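Local coordinates for protein MarR family transcriptional regulator (Staphylococcus epidermidis, PDB 5HLI) that probably binds DNA as a dimeric MarR-family transcriptional regulator that senses redox state, apparently through disulfide formation, at residues A[75-87]-A[97-109]. The protein carries 1 engineered substitution. Sequence-based numbering, arbitrary orientation.
Sequences MLKRLEQSGWVKR and LIITLTDNGQQQQ. Engineered in segment 75-87: Met75 (natural residue Leu).
Thr102 and Asn104 converge on the carbonyl of Gly83, at the turn that ends helix 69-81. From CB of Thr102, which lies near Gly83 O and Trp84 O, OG1 donates to Gly83 O at 2.8 Å, while the methyl CG2 branches to rest 3.6 Å from Val85 C and beside Lys86 CG. With chi1 at 62°, OG1 sits between the backbone N and the carbonyl carbon, where it also accepts from Gly105 N (2.9 Å) and so N-caps helix 103-117. Asn104 ND2 reaches Gly83 O from the opposite face of the carbonyl plane, 3.2 Å away. Gly83 itself, at positive phi, is the C' residue of a Schellman motif. The next carbonyl, Trp84 O, accepts from Thr102 N and lies against Gly105 CA, a close backbone approach. The Trp84 ring extends toward helix 103-117, where CZ3 meets Gln108 CB at 3.4 Å; the Gln108 chain bends at chi2, and its amide plane is turned about 20° from that of the ring. Beyond the turn, strands 85-89 and 97-101 run antiparallel as the wing of the winged helix-turn-helix fold, with Lys86 and Thr100 exchanging both backbone bonds. Under the sheet, Ile99 packs against Leu76 of helix 69-81 and, across the sheet, against Val85 and Arg87: CG2 meets Leu76 CD2 and Val85 CB, and CD1 touches Leu76 CD1 at 3.6 Å and Arg87 CG. Ile61 of helix 58-65 adds to this apolar layer. Arg87 NH1 forms a salt bridge to the syn side of Glu80 OE2, tying the wing strand back to helix 69-81. The chemistry thus divides: apolar branches of Leu76 and Ile99, and the Arg87-Glu80 salt bridge, join wing to helix, whereas Thr102 OG1, as donor and acceptor at once, couples the end of one helix to the start of the next.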
loop_
_atom_site.group_PDB
_atom_site.type_symbol
_atom_site.label_atom_id
_atom_site.label_comp_id
_atom_site.label_asym_id
_atom_site.label_seq_id
_atom_site.Cartn_x
_atom_site.Cartn_y
_atom_site.Cartn_z
ATOM N N MET A 75 -13.366 -14.144 12.873
ATOM C CA MET A 75 -13.878 -13.292 11.834
ATOM C C MET A 75 -15.299 -13.616 11.449
ATOM O O MET A 75 -16.071 -12.729 11.297
ATOM C CB MET A 75 -13.003 -13.323 10.626
ATOM C CG MET A 75 -11.729 -12.631 10.908
ATOM S SD MET A 75 -10.999 -12.338 9.368
ATOM C CE MET A 75 -10.094 -13.809 9.043
ATOM N N LEU A 76 -15.607 -14.891 11.286
ATOM C CA LEU A 76 -16.963 -15.288 10.928
ATOM C C LEU A 76 -17.936 -15.024 12.069
ATOM O O LEU A 76 -19.080 -14.613 11.836
ATOM C CB LEU A 76 -16.985 -16.759 10.518
ATOM C CG LEU A 76 -16.370 -17.030 9.143
ATOM C CD1 LEU A 76 -16.212 -18.518 8.909
ATOM C CD2 LEU A 76 -17.227 -16.398 8.053
ATOM N N LYS A 77 -17.505 -15.252 13.313
ATOM C CA LYS A 77 -18.348 -14.907 14.453
ATOM C C LYS A 77 -18.660 -13.417 14.471
ATOM O O LYS A 77 -19.801 -13.017 14.736
ATOM C CB LYS A 77 -17.674 -15.327 15.758
ATOM C CG LYS A 77 -17.695 -16.822 16.028
ATOM C CD LYS A 77 -17.094 -17.128 17.389
ATOM C CE LYS A 77 -17.156 -18.612 17.709
ATOM N NZ LYS A 77 -16.550 -18.901 19.037
ATOM N N ARG A 78 -17.660 -12.578 14.183
ATOM C CA ARG A 78 -17.889 -11.137 14.154
ATOM C C ARG A 78 -18.818 -10.748 13.010
ATOM O O ARG A 78 -19.686 -9.881 13.174
ATOM C CB ARG A 78 -16.556 -10.395 14.045
ATOM C CG ARG A 78 -16.695 -8.883 13.884
ATOM C CD ARG A 78 -17.508 -8.264 15.024
ATOM N NE ARG A 78 -17.749 -6.837 14.814
ATOM C CZ ARG A 78 -18.548 -6.090 15.572
ATOM N NH1 ARG A 78 -19.185 -6.629 16.602
ATOM N NH2 ARG A 78 -18.708 -4.801 15.302
ATOM N N LEU A 79 -18.655 -11.377 11.843
ATOM C CA LEU A 79 -19.550 -11.088 10.729
ATOM C C LEU A 79 -20.972 -11.550 11.018
ATOM O O LEU A 79 -21.930 -10.951 10.516
ATOM C CB LEU A 79 -19.023 -11.735 9.448
ATOM C CG LEU A 79 -17.825 -11.026 8.813
ATOM C CD1 LEU A 79 -17.281 -11.823 7.636
ATOM C CD2 LEU A 79 -18.217 -9.619 8.373
ATOM N N GLU A 80 -21.135 -12.603 11.824
ATOM C CA GLU A 80 -22.479 -13.016 12.216
ATOM C C GLU A 80 -23.063 -12.061 13.250
ATOM O O GLU A 80 -24.237 -11.683 13.160
ATOM C CB GLU A 80 -22.461 -14.445 12.758
ATOM C CG GLU A 80 -23.783 -14.880 13.381
ATOM C CD GLU A 80 -23.753 -16.305 13.901
ATOM O OE1 GLU A 80 -24.609 -17.110 13.478
ATOM O OE2 GLU A 80 -22.874 -16.621 14.731
ATOM N N GLN A 81 -22.258 -11.663 14.239
ATOM C CA GLN A 81 -22.739 -10.739 15.261
ATOM C C GLN A 81 -23.136 -9.396 14.665
ATOM O O GLN A 81 -24.066 -8.749 15.161
ATOM C CB GLN A 81 -21.673 -10.547 16.341
ATOM C CG GLN A 81 -21.456 -11.761 17.233
ATOM C CD GLN A 81 -22.688 -12.120 18.043
ATOM O OE1 GLN A 81 -23.343 -11.249 18.618
ATOM N NE2 GLN A 81 -23.010 -13.409 18.096
ATOM N N SER A 82 -22.458 -8.961 13.605
ATOM C CA SER A 82 -22.744 -7.676 12.982
ATOM C C SER A 82 -23.726 -7.788 11.822
ATOM O O SER A 82 -23.904 -6.816 11.084
ATOM C CB SER A 82 -21.443 -7.012 12.514
ATOM O OG SER A 82 -20.675 -7.888 11.712
ATOM N N GLY A 83 -24.352 -8.948 11.641
ATOM C CA GLY A 83 -25.471 -9.077 10.728
ATOM C C GLY A 83 -25.133 -9.328 9.277
ATOM O O GLY A 83 -25.990 -9.103 8.416
ATOM N N TRP A 84 -23.922 -9.798 8.971
ATOM C CA TRP A 84 -23.530 -10.029 7.584
ATOM C C TRP A 84 -23.765 -11.463 7.128
ATOM O O TRP A 84 -24.149 -11.691 5.975
ATOM C CB TRP A 84 -22.053 -9.680 7.384
ATOM C CG TRP A 84 -21.734 -8.226 7.516
ATOM C CD1 TRP A 84 -21.472 -7.544 8.668
ATOM C CD2 TRP A 84 -21.610 -7.278 6.452
ATOM N NE1 TRP A 84 -21.205 -6.225 8.387
ATOM C CE2 TRP A 84 -21.281 -6.038 7.032
ATOM C CE3 TRP A 84 -21.751 -7.356 5.062
ATOM C CZ2 TRP A 84 -21.092 -4.887 6.274
ATOM C CZ3 TRP A 84 -21.556 -6.215 4.312
ATOM C CH2 TRP A 84 -21.233 -4.995 4.918
ATOM N N VAL A 85 -23.516 -12.443 7.996
ATOM C CA VAL A 85 -23.605 -13.851 7.637
ATOM C C VAL A 85 -24.384 -14.591 8.715
ATOM O O VAL A 85 -24.607 -14.087 9.815
ATOM C CB VAL A 85 -22.217 -14.506 7.456
ATOM C CG1 VAL A 85 -21.408 -13.795 6.374
ATOM C CG2 VAL A 85 -21.463 -14.525 8.779
ATOM N N LYS A 86 -24.787 -15.813 8.382
ATOM C CA LYS A 86 -25.260 -16.783 9.356
ATOM C C LYS A 86 -24.251 -17.918 9.470
ATOM O O LYS A 86 -23.595 -18.290 8.493
ATOM C CB LYS A 86 -26.633 -17.345 8.971
ATOM C CG LYS A 86 -27.748 -16.314 8.994
ATOM C CD LYS A 86 -29.110 -16.966 8.826
ATOM C CE LYS A 86 -30.225 -15.956 9.055
ATOM N NZ LYS A 86 -30.151 -15.361 10.421
ATOM N N ARG A 87 -24.121 -18.456 10.677
ATOM C CA ARG A 87 -23.262 -19.601 10.944
ATOM C C ARG A 87 -24.131 -20.802 11.287
ATOM O O ARG A 87 -25.020 -20.705 12.138
ATOM C CB ARG A 87 -22.281 -19.297 12.081
ATOM C CG ARG A 87 -21.197 -18.295 11.695
ATOM C CD ARG A 87 -20.405 -17.787 12.895
ATOM N NE ARG A 87 -19.688 -18.843 13.603
ATOM C CZ ARG A 87 -20.048 -19.330 14.786
ATOM N NH1 ARG A 87 -21.125 -18.854 15.400
ATOM N NH2 ARG A 87 -19.333 -20.293 15.355
ATOM N N LEU A 97 -18.967 -26.175 9.073
ATOM C CA LEU A 97 -19.536 -24.881 9.426
ATOM C C LEU A 97 -19.945 -24.200 8.127
ATOM O O LEU A 97 -19.089 -23.789 7.340
ATOM C CB LEU A 97 -18.542 -24.029 10.213
ATOM C CG LEU A 97 -19.096 -22.696 10.734
ATOM C CD1 LEU A 97 -20.122 -22.928 11.833
ATOM C CD2 LEU A 97 -17.968 -21.794 11.222
ATOM N N ILE A 98 -21.250 -24.097 7.896
ATOM C CA ILE A 98 -21.774 -23.521 6.664
ATOM C C ILE A 98 -22.011 -22.032 6.885
ATOM O O ILE A 98 -22.740 -21.639 7.803
ATOM C CB ILE A 98 -23.062 -24.229 6.221
ATOM C CG1 ILE A 98 -22.779 -25.705 5.925
ATOM C CG2 ILE A 98 -23.659 -23.537 5.002
ATOM C CD1 ILE A 98 -24.006 -26.496 5.541
ATOM N N ILE A 99 -21.395 -21.205 6.045
ATOM C CA ILE A 99 -21.505 -19.753 6.132
ATOM C C ILE A 99 -22.427 -19.275 5.022
ATOM O O ILE A 99 -22.195 -19.571 3.844
ATOM C CB ILE A 99 -20.124 -19.083 6.027
ATOM C CG1 ILE A 99 -19.177 -19.660 7.079
ATOM C CG2 ILE A 99 -20.250 -17.571 6.174
ATOM C CD1 ILE A 99 -19.661 -19.475 8.505
ATOM N N THR A 100 -23.473 -18.539 5.392
ATOM C CA THR A 100 -24.455 -18.055 4.433
ATOM C C THR A 100 -24.685 -16.569 4.653
ATOM O O THR A 100 -24.880 -16.129 5.790
ATOM C CB THR A 100 -25.780 -18.818 4.561
ATOM O OG1 THR A 100 -25.515 -20.225 4.643
ATOM C CG2 THR A 100 -26.667 -18.547 3.358
ATOM N N LEU A 101 -24.663 -15.802 3.567
ATOM C CA LEU A 101 -24.964 -14.380 3.652
ATOM C C LEU A 101 -26.388 -14.165 4.149
ATOM O O LEU A 101 -27.318 -14.861 3.733
ATOM C CB LEU A 101 -24.789 -13.721 2.282
ATOM C CG LEU A 101 -23.371 -13.574 1.722
ATOM C CD1 LEU A 101 -23.424 -13.298 0.228
ATOM C CD2 LEU A 101 -22.625 -12.462 2.443
ATOM N N THR A 102 -26.556 -13.206 5.054
ATOM C CA THR A 102 -27.895 -12.757 5.396
ATOM C C THR A 102 -28.480 -11.961 4.231
ATOM O O THR A 102 -27.789 -11.627 3.263
ATOM C CB THR A 102 -27.877 -11.900 6.665
ATOM O OG1 THR A 102 -27.090 -10.722 6.442
ATOM C CG2 THR A 102 -27.289 -12.681 7.831
ATOM N N ASP A 103 -29.780 -11.671 4.321
ATOM C CA ASP A 103 -30.391 -10.771 3.348
ATOM C C ASP A 103 -29.661 -9.436 3.318
ATOM O O ASP A 103 -29.394 -8.887 2.243
ATOM C CB ASP A 103 -31.872 -10.562 3.668
ATOM C CG ASP A 103 -32.709 -11.796 3.391
ATOM O OD1 ASP A 103 -32.264 -12.651 2.599
ATOM O OD2 ASP A 103 -33.818 -11.904 3.959
ATOM N N ASN A 104 -29.314 -8.907 4.494
ATOM C CA ASN A 104 -28.549 -7.667 4.552
ATOM C C ASN A 104 -27.160 -7.843 3.948
ATOM O O ASN A 104 -26.697 -6.986 3.187
ATOM C CB ASN A 104 -28.454 -7.181 5.997
ATOM C CG ASN A 104 -27.436 -6.073 6.173
ATOM O OD1 ASN A 104 -27.649 -4.945 5.733
ATOM N ND2 ASN A 104 -26.326 -6.388 6.829
ATOM N N GLY A 105 -26.483 -8.949 4.268
ATOM C CA GLY A 105 -25.167 -9.194 3.694
ATOM C C GLY A 105 -25.193 -9.256 2.178
ATOM O O GLY A 105 -24.267 -8.790 1.509
ATOM N N GLN A 106 -26.255 -9.828 1.616
ATOM C CA GLN A 106 -26.399 -9.856 0.166
ATOM C C GLN A 106 -26.658 -8.459 -0.388
ATOM O O GLN A 106 -26.043 -8.047 -1.381
ATOM C CB GLN A 106 -27.527 -10.816 -0.218
ATOM C CG GLN A 106 -27.570 -11.155 -1.701
ATOM C CD GLN A 106 -26.531 -12.185 -2.088
ATOM O OE1 GLN A 106 -26.657 -13.360 -1.753
ATOM N NE2 GLN A 106 -25.497 -11.752 -2.791
ATOM N N GLN A 107 -27.566 -7.711 0.244
ATOM C CA GLN A 107 -27.891 -6.371 -0.235
ATOM C C GLN A 107 -26.709 -5.419 -0.107
ATOM O O GLN A 107 -26.580 -4.482 -0.902
ATOM C CB GLN A 107 -29.096 -5.816 0.526
ATOM C CG GLN A 107 -30.391 -6.575 0.285
ATOM C CD GLN A 107 -31.367 -6.455 1.443
ATOM O OE1 GLN A 107 -31.147 -5.688 2.382
ATOM N NE2 GLN A 107 -32.456 -7.214 1.379
ATOM N N GLN A 108 -25.841 -5.635 0.882
ATOM C CA GLN A 108 -24.722 -4.726 1.094
ATOM C C GLN A 108 -23.651 -4.831 0.017
ATOM O O GLN A 108 -22.779 -3.957 -0.037
ATOM C CB GLN A 108 -24.095 -4.972 2.468
ATOM C CG GLN A 108 -24.925 -4.481 3.649
ATOM C CD GLN A 108 -24.829 -2.981 3.862
ATOM O OE1 GLN A 108 -25.168 -2.194 2.982
ATOM N NE2 GLN A 108 -24.362 -2.580 5.039
ATOM N N GLN A 109 -23.690 -5.863 -0.832
ATOM C CA GLN A 109 -22.674 -6.000 -1.873
ATOM C C GLN A 109 -22.632 -4.768 -2.766
ATOM O O GLN A 109 -21.562 -4.196 -3.003
ATOM C CB GLN A 109 -22.925 -7.252 -2.715
ATOM C CG GLN A 109 -21.916 -7.405 -3.855
ATOM C CD GLN A 109 -22.114 -8.666 -4.675
ATOM O OE1 GLN A 109 -23.036 -9.444 -4.433
ATOM N NE2 GLN A 109 -21.242 -8.871 -5.655
#